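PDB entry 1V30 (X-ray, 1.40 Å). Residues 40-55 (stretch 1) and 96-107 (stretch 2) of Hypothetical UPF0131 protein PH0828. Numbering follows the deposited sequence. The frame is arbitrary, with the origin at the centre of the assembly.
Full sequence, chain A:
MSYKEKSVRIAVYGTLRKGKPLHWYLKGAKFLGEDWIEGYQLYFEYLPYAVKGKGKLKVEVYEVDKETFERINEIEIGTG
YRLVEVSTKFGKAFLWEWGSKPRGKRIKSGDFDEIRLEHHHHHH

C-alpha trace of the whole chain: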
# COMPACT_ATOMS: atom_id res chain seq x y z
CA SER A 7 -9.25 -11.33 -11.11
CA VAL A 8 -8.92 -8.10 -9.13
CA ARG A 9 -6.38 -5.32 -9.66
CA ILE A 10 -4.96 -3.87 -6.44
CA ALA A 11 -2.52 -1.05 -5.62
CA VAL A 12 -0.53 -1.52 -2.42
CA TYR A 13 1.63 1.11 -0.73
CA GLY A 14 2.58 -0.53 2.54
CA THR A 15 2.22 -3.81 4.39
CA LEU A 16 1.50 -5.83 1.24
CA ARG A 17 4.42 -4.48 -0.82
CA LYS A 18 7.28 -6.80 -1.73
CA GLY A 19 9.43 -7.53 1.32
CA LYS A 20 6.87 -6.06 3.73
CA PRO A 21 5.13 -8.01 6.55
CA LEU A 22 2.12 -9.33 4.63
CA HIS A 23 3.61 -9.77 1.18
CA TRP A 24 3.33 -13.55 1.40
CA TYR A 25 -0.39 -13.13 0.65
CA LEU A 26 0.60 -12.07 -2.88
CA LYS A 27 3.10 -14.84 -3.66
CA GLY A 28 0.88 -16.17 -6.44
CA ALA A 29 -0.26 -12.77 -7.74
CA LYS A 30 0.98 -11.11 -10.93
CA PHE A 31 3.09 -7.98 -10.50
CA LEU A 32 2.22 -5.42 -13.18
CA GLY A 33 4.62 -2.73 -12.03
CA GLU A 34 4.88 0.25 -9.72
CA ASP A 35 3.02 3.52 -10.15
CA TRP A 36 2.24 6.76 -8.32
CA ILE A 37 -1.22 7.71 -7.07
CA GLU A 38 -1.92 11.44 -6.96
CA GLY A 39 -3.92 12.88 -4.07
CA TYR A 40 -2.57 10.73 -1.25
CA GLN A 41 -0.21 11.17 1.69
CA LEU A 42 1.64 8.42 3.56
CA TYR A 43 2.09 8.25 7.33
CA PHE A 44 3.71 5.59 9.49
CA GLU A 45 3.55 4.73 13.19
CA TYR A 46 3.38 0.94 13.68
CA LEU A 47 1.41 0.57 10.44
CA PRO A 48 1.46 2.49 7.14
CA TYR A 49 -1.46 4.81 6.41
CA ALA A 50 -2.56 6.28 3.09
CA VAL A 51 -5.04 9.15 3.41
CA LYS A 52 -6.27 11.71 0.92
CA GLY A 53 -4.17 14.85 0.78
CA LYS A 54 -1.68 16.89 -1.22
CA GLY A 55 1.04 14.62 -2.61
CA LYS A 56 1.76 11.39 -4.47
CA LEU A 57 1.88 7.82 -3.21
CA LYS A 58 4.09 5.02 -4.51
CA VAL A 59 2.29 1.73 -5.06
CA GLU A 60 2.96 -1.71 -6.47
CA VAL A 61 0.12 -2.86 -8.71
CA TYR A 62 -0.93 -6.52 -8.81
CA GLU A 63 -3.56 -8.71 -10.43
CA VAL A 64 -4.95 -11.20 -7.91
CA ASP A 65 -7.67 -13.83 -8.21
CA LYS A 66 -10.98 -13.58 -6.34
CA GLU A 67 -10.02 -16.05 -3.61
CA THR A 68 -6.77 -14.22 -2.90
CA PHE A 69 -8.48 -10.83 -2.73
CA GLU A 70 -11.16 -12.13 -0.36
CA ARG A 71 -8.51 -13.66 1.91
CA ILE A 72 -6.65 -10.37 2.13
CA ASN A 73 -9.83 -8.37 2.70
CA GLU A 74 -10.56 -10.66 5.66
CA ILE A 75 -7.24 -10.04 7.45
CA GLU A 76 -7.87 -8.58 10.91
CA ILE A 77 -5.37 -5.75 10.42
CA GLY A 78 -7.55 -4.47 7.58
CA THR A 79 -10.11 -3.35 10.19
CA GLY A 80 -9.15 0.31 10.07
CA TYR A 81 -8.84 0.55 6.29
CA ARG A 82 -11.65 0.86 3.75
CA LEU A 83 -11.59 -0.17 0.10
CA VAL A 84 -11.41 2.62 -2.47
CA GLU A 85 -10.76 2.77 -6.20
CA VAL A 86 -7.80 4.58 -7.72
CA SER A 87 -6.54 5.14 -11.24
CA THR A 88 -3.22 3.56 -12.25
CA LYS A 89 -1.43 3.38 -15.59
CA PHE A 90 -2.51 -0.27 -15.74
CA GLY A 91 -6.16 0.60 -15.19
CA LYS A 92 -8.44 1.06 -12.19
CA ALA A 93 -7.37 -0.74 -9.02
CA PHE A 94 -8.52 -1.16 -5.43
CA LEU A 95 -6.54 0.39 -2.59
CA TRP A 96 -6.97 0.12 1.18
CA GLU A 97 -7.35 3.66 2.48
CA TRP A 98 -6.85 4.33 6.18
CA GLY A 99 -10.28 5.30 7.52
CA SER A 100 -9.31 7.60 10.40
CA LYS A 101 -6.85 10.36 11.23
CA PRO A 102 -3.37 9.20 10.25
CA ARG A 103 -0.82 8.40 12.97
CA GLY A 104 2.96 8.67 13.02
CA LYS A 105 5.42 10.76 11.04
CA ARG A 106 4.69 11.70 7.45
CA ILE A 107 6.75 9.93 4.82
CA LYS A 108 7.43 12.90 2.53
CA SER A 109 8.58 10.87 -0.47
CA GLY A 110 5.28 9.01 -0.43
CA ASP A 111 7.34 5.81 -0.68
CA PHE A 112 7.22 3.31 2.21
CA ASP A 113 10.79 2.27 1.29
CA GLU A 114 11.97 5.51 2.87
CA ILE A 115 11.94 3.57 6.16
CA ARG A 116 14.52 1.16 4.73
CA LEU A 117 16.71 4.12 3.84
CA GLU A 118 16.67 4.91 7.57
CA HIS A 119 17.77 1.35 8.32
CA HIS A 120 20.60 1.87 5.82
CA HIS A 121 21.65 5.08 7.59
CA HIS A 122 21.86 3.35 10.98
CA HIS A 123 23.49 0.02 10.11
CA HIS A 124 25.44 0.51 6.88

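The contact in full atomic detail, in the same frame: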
# COMPACT_ATOMS: atom_id res chain seq x y z
N TYR A 40 -2.72 11.50 -2.47
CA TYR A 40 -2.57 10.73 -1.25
C TYR A 40 -1.29 11.04 -0.50
O TYR A 40 -0.26 11.34 -1.10
CB TYR A 40 -2.62 9.23 -1.54
CG TYR A 40 -4.02 8.65 -1.62
CD1 TYR A 40 -4.71 8.61 -2.83
CD2 TYR A 40 -4.66 8.17 -0.48
CE1 TYR A 40 -6.01 8.11 -2.90
CE2 TYR A 40 -5.96 7.67 -0.54
CZ TYR A 40 -6.63 7.64 -1.75
OH TYR A 40 -7.91 7.16 -1.79
N GLN A 41 -1.36 10.95 0.82
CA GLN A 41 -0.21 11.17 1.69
C GLN A 41 0.02 9.87 2.45
O GLN A 41 -0.91 9.11 2.68
CB GLN A 41 -0.47 12.31 2.67
CG GLN A 41 -0.81 13.62 2.00
CD GLN A 41 -0.90 14.75 3.00
OE1 GLN A 41 -1.39 14.56 4.11
NE2 GLN A 41 -0.43 15.93 2.61
N LEU A 42 1.27 9.64 2.84
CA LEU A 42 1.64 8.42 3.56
C LEU A 42 2.20 8.74 4.94
O LEU A 42 3.10 9.56 5.07
CB LEU A 42 2.68 7.65 2.76
CG LEU A 42 3.23 6.34 3.36
CD1 LEU A 42 2.10 5.33 3.52
CD2 LEU A 42 4.32 5.78 2.45
N TYR A 43 1.65 8.08 5.95
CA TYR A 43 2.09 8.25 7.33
C TYR A 43 2.47 6.88 7.88
O TYR A 43 2.00 5.85 7.39
CB TYR A 43 0.97 8.84 8.20
CG TYR A 43 0.62 10.27 7.85
CD1 TYR A 43 -0.17 10.55 6.73
CD2 TYR A 43 1.10 11.33 8.61
CE1 TYR A 43 -0.46 11.87 6.38
CE2 TYR A 43 0.81 12.64 8.27
CZ TYR A 43 0.03 12.90 7.15
OH TYR A 43 -0.24 14.20 6.79
N PHE A 44 3.30 6.86 8.91
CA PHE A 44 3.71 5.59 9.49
C PHE A 44 4.00 5.67 10.98
O PHE A 44 4.79 6.49 11.42
CB PHE A 44 4.95 5.06 8.74
CG PHE A 44 5.48 3.76 9.28
CD1 PHE A 44 6.78 3.69 9.80
CD2 PHE A 44 4.71 2.60 9.27
CE1 PHE A 44 7.30 2.49 10.28
CE2 PHE A 44 5.22 1.39 9.75
CZ PHE A 44 6.52 1.34 10.26
N GLU A 45 3.31 4.83 11.75
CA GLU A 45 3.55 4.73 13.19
C GLU A 45 4.00 3.28 13.35
O GLU A 45 5.19 2.99 13.24
CB GLU A 45 2.29 5.00 14.01
CG GLU A 45 2.60 5.07 15.50
CD GLU A 45 1.37 5.19 16.38
OE1 GLU A 45 1.44 5.94 17.37
OE2 GLU A 45 0.34 4.53 16.09
N TYR A 46 3.06 2.37 13.59
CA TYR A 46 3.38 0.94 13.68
C TYR A 46 2.88 0.29 12.40
O TYR A 46 3.26 -0.84 12.06
CB TYR A 46 2.70 0.29 14.88
CG TYR A 46 3.16 0.83 16.21
CD1 TYR A 46 2.26 1.48 17.06
CD2 TYR A 46 4.49 0.71 16.62
CE1 TYR A 46 2.68 1.99 18.29
CE2 TYR A 46 4.92 1.21 17.83
CZ TYR A 46 4.00 1.85 18.67
OH TYR A 46 4.43 2.34 19.88
N LEU A 47 2.01 1.01 11.70
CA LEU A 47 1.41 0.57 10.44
C LEU A 47 1.44 1.73 9.47
O LEU A 47 1.45 2.89 9.89
CB LEU A 47 -0.05 0.17 10.63
CG LEU A 47 -0.38 -1.01 11.55
CD1 LEU A 47 -1.89 -1.07 11.77
CD2 LEU A 47 0.12 -2.30 10.93
N PRO A 48 1.44 1.44 8.17
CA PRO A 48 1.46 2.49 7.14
C PRO A 48 0.03 2.96 6.87
O PRO A 48 -0.89 2.14 6.84
CB PRO A 48 2.08 1.79 5.94
CG PRO A 48 1.54 0.40 6.06
CD PRO A 48 1.61 0.11 7.56
N TYR A 49 -0.14 4.25 6.66
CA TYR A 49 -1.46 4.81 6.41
C TYR A 49 -1.51 5.73 5.20
O TYR A 49 -0.77 6.70 5.12
CB TYR A 49 -1.94 5.61 7.61
CG TYR A 49 -1.87 4.88 8.93
CD1 TYR A 49 -1.00 5.30 9.93
CD2 TYR A 49 -2.69 3.79 9.19
CE1 TYR A 49 -0.95 4.65 11.16
CE2 TYR A 49 -2.66 3.14 10.41
CZ TYR A 49 -1.79 3.58 11.39
OH TYR A 49 -1.78 2.96 12.61
N ALA A 50 -2.39 5.42 4.26
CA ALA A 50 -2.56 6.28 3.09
C ALA A 50 -3.89 7.01 3.29
O ALA A 50 -4.93 6.38 3.51
CB ALA A 50 -2.60 5.47 1.80
N VAL A 51 -3.84 8.33 3.26
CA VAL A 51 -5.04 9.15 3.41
C VAL A 51 -5.02 10.21 2.33
O VAL A 51 -3.96 10.59 1.85
CB VAL A 51 -5.10 9.84 4.79
CG1 VAL A 51 -5.21 8.79 5.89
CG2 VAL A 51 -3.86 10.71 4.99
N LYS A 52 -6.20 10.69 1.95
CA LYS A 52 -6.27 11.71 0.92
C LYS A 52 -5.59 12.99 1.39
O LYS A 52 -5.71 13.38 2.54
CB LYS A 52 -7.73 12.01 0.56
CG LYS A 52 -8.44 10.84 -0.08
CD LYS A 52 -9.78 11.26 -0.64
CE LYS A 52 -10.51 10.08 -1.23
NZ LYS A 52 -10.84 9.08 -0.19
N GLY A 53 -4.87 13.62 0.47
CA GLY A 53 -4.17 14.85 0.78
C GLY A 53 -3.21 15.21 -0.33
O GLY A 53 -3.00 14.43 -1.26
N LYS A 54 -2.63 16.40 -0.23
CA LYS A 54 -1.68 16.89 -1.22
C LYS A 54 -0.43 16.00 -1.28
O LYS A 54 0.24 15.82 -0.26
CB LYS A 54 -1.27 18.32 -0.88
CG LYS A 54 -2.27 19.39 -1.33
CD LYS A 54 -2.02 19.79 -2.77
CE LYS A 54 -0.65 20.43 -2.94
NZ LYS A 54 -0.34 20.76 -4.36
N GLY A 55 -0.14 15.46 -2.46
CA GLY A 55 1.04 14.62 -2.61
C GLY A 55 0.82 13.39 -3.47
O GLY A 55 -0.29 13.16 -3.97
N TRP A 96 -6.46 0.09 -0.18
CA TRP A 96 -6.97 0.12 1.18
C TRP A 96 -6.57 1.43 1.82
O TRP A 96 -5.43 1.62 2.23
CB TRP A 96 -6.42 -1.06 1.98
CG TRP A 96 -7.10 -2.35 1.65
CD1 TRP A 96 -8.26 -2.83 2.20
CD2 TRP A 96 -6.68 -3.33 0.69
NE1 TRP A 96 -8.58 -4.05 1.64
CE2 TRP A 96 -7.63 -4.38 0.71
CE3 TRP A 96 -5.60 -3.42 -0.20
CZ2 TRP A 96 -7.52 -5.50 -0.11
CZ3 TRP A 96 -5.49 -4.55 -1.01
CH2 TRP A 96 -6.45 -5.57 -0.96
N GLU A 97 -7.54 2.34 1.91
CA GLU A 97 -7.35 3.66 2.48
C GLU A 97 -7.59 3.66 3.98
O GLU A 97 -8.58 3.12 4.46
CB GLU A 97 -8.32 4.62 1.79
CG GLU A 97 -8.45 5.98 2.43
CD GLU A 97 -9.48 6.83 1.71
OE1 GLU A 97 -9.22 7.23 0.56
OE2 GLU A 97 -10.57 7.06 2.29
N TRP A 98 -6.68 4.27 4.73
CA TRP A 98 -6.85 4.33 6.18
C TRP A 98 -8.11 5.16 6.44
O TRP A 98 -8.27 6.25 5.90
CB TRP A 98 -5.62 4.97 6.83
CG TRP A 98 -5.72 5.11 8.32
CD1 TRP A 98 -5.68 6.27 9.03
CD2 TRP A 98 -5.87 4.05 9.28
NE1 TRP A 98 -5.79 6.00 10.37
CE2 TRP A 98 -5.91 4.65 10.56
CE3 TRP A 98 -5.97 2.65 9.19
CZ2 TRP A 98 -6.04 3.91 11.74
CZ3 TRP A 98 -6.10 1.91 10.37
CH2 TRP A 98 -6.14 2.54 11.62
N GLY A 99 -9.01 4.62 7.26
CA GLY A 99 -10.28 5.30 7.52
C GLY A 99 -10.40 6.27 8.68
O GLY A 99 -11.52 6.66 9.04
N SER A 100 -9.28 6.66 9.28
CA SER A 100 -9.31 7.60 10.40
C SER A 100 -8.17 8.59 10.24
O SER A 100 -7.51 8.62 9.20
CB SER A 100 -9.17 6.85 11.72
OG SER A 100 -10.26 5.97 11.93
N LYS A 101 -7.95 9.40 11.27
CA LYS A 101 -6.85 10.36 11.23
C LYS A 101 -5.57 9.54 11.15
O LYS A 101 -5.45 8.52 11.81
CB LYS A 101 -6.81 11.19 12.52
CG LYS A 101 -7.91 12.23 12.69
CD LYS A 101 -7.81 12.85 14.07
CE LYS A 101 -8.23 14.32 14.08
NZ LYS A 101 -9.64 14.52 13.63
N PRO A 102 -4.61 9.98 10.33
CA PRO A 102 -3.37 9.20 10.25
C PRO A 102 -2.56 9.35 11.53
O PRO A 102 -2.73 10.32 12.27
CB PRO A 102 -2.67 9.80 9.04
CG PRO A 102 -3.07 11.25 9.13
CD PRO A 102 -4.55 11.15 9.43
N ARG A 103 -1.68 8.38 11.79
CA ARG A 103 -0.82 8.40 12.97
C ARG A 103 0.63 8.25 12.53
O ARG A 103 0.92 7.66 11.49
CB ARG A 103 -1.19 7.26 13.93
CG ARG A 103 -2.60 7.35 14.51
CD ARG A 103 -2.89 6.18 15.44
NE ARG A 103 -1.93 6.10 16.54
CZ ARG A 103 -2.06 6.71 17.71
NH1 ARG A 103 -3.12 7.46 17.97
NH2 ARG A 103 -1.11 6.57 18.63
N GLY A 104 1.54 8.79 13.34
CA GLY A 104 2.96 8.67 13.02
C GLY A 104 3.49 9.78 12.14
O GLY A 104 2.75 10.66 11.71
N LYS A 105 4.79 9.74 11.86
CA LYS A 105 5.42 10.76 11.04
C LYS A 105 5.05 10.61 9.57
O LYS A 105 4.81 9.51 9.08
CB LYS A 105 6.94 10.69 11.18
CG LYS A 105 7.41 10.03 12.47
CD LYS A 105 7.65 8.54 12.26
CE LYS A 105 7.31 7.74 13.50
NZ LYS A 105 5.84 7.66 13.68
N ARG A 106 5.00 11.74 8.87
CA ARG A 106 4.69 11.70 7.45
C ARG A 106 5.90 11.25 6.66
O ARG A 106 7.03 11.65 6.94
CB ARG A 106 4.27 13.09 6.95
CG ARG A 106 4.27 13.18 5.43
CD ARG A 106 3.69 14.49 4.93
NE ARG A 106 3.60 14.49 3.47
CZ ARG A 106 2.95 15.41 2.77
NH1 ARG A 106 2.32 16.40 3.38
NH2 ARG A 106 2.92 15.33 1.44
N ILE A 107 5.67 10.39 5.68
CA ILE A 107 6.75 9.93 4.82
C ILE A 107 6.64 10.82 3.59
O ILE A 107 5.83 10.58 2.69
CB ILE A 107 6.58 8.44 4.46
CG1 ILE A 107 6.66 7.60 5.74
CG2 ILE A 107 7.66 8.01 3.47
CD1 ILE A 107 6.64 6.10 5.51
O HOH W 1 3.21 11.56 2.07
O HOH W 2 -12.94 8.00 0.63
O HOH W 3 1.51 18.16 1.46

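Stretch 1 folds back on itself as a hairpin, its strands 40-44 and 48-51 paired through Tyr43 and Tyr49, and stretch 2 meets it twice: residues 105-106 run antiparallel to the first strand, while strand 96-98 crosses the second almost at a right angle.

At the start, the hydroxyl of Tyr40 reaches across to a carboxylate, OH donating to Glu97 OE1 at 2.7 Å. Gln41 lays its amide carbon CD over one face of the Arg106 guanidinium; its NE2 is spent on Lys54 O, 2.9 Å away. The antiparallel pairing begins at Leu42, whose O accepts from Ile107 N at 2.8 Å in a nearly straight bond, while the apolar ends of the two side chains touch, Leu42 CD2 to Ile107 CD1 at 3.9 Å. Tyr43 offers a flat aromatic face to Pro102, whose CG sits 3.8 Å from the ring centroid and almost on its normal, as suits the polarized C-H groups of proline. Phe44 N then donates to Lys105 O at 3.1 Å, and Phe44 O accepts from Lys105 NZ at 2.8 Å. Opposite Glu45 the chains come so close that a CB on Gly104 would lie 2.0 Å from Phe44 O; glycine fits. The Glu45 carboxylate grips Arg103 with both oxygens, OE2 to NE at 2.8 Å and OE1 to NH2 at 2.9 Å, a two-pronged salt bridge.

Past the turn, the Tyr49 ring lies obliquely over the Trp98 indole, CD2 to CD2 at 3.2 Å. Ala50 O accepts from Trp98 N at 3.0 Å, tying the crossing strands together. Val51 sets its CG1 at the edge of the Trp98 ring, 4.0 Å from Trp98 CB and 4.2 Å from Pro102 CB. Finally the long Lys52 side chain brings NZ within 2.6 Å of Glu97 OE1, so this salt bridge shares its oxygen with Tyr40.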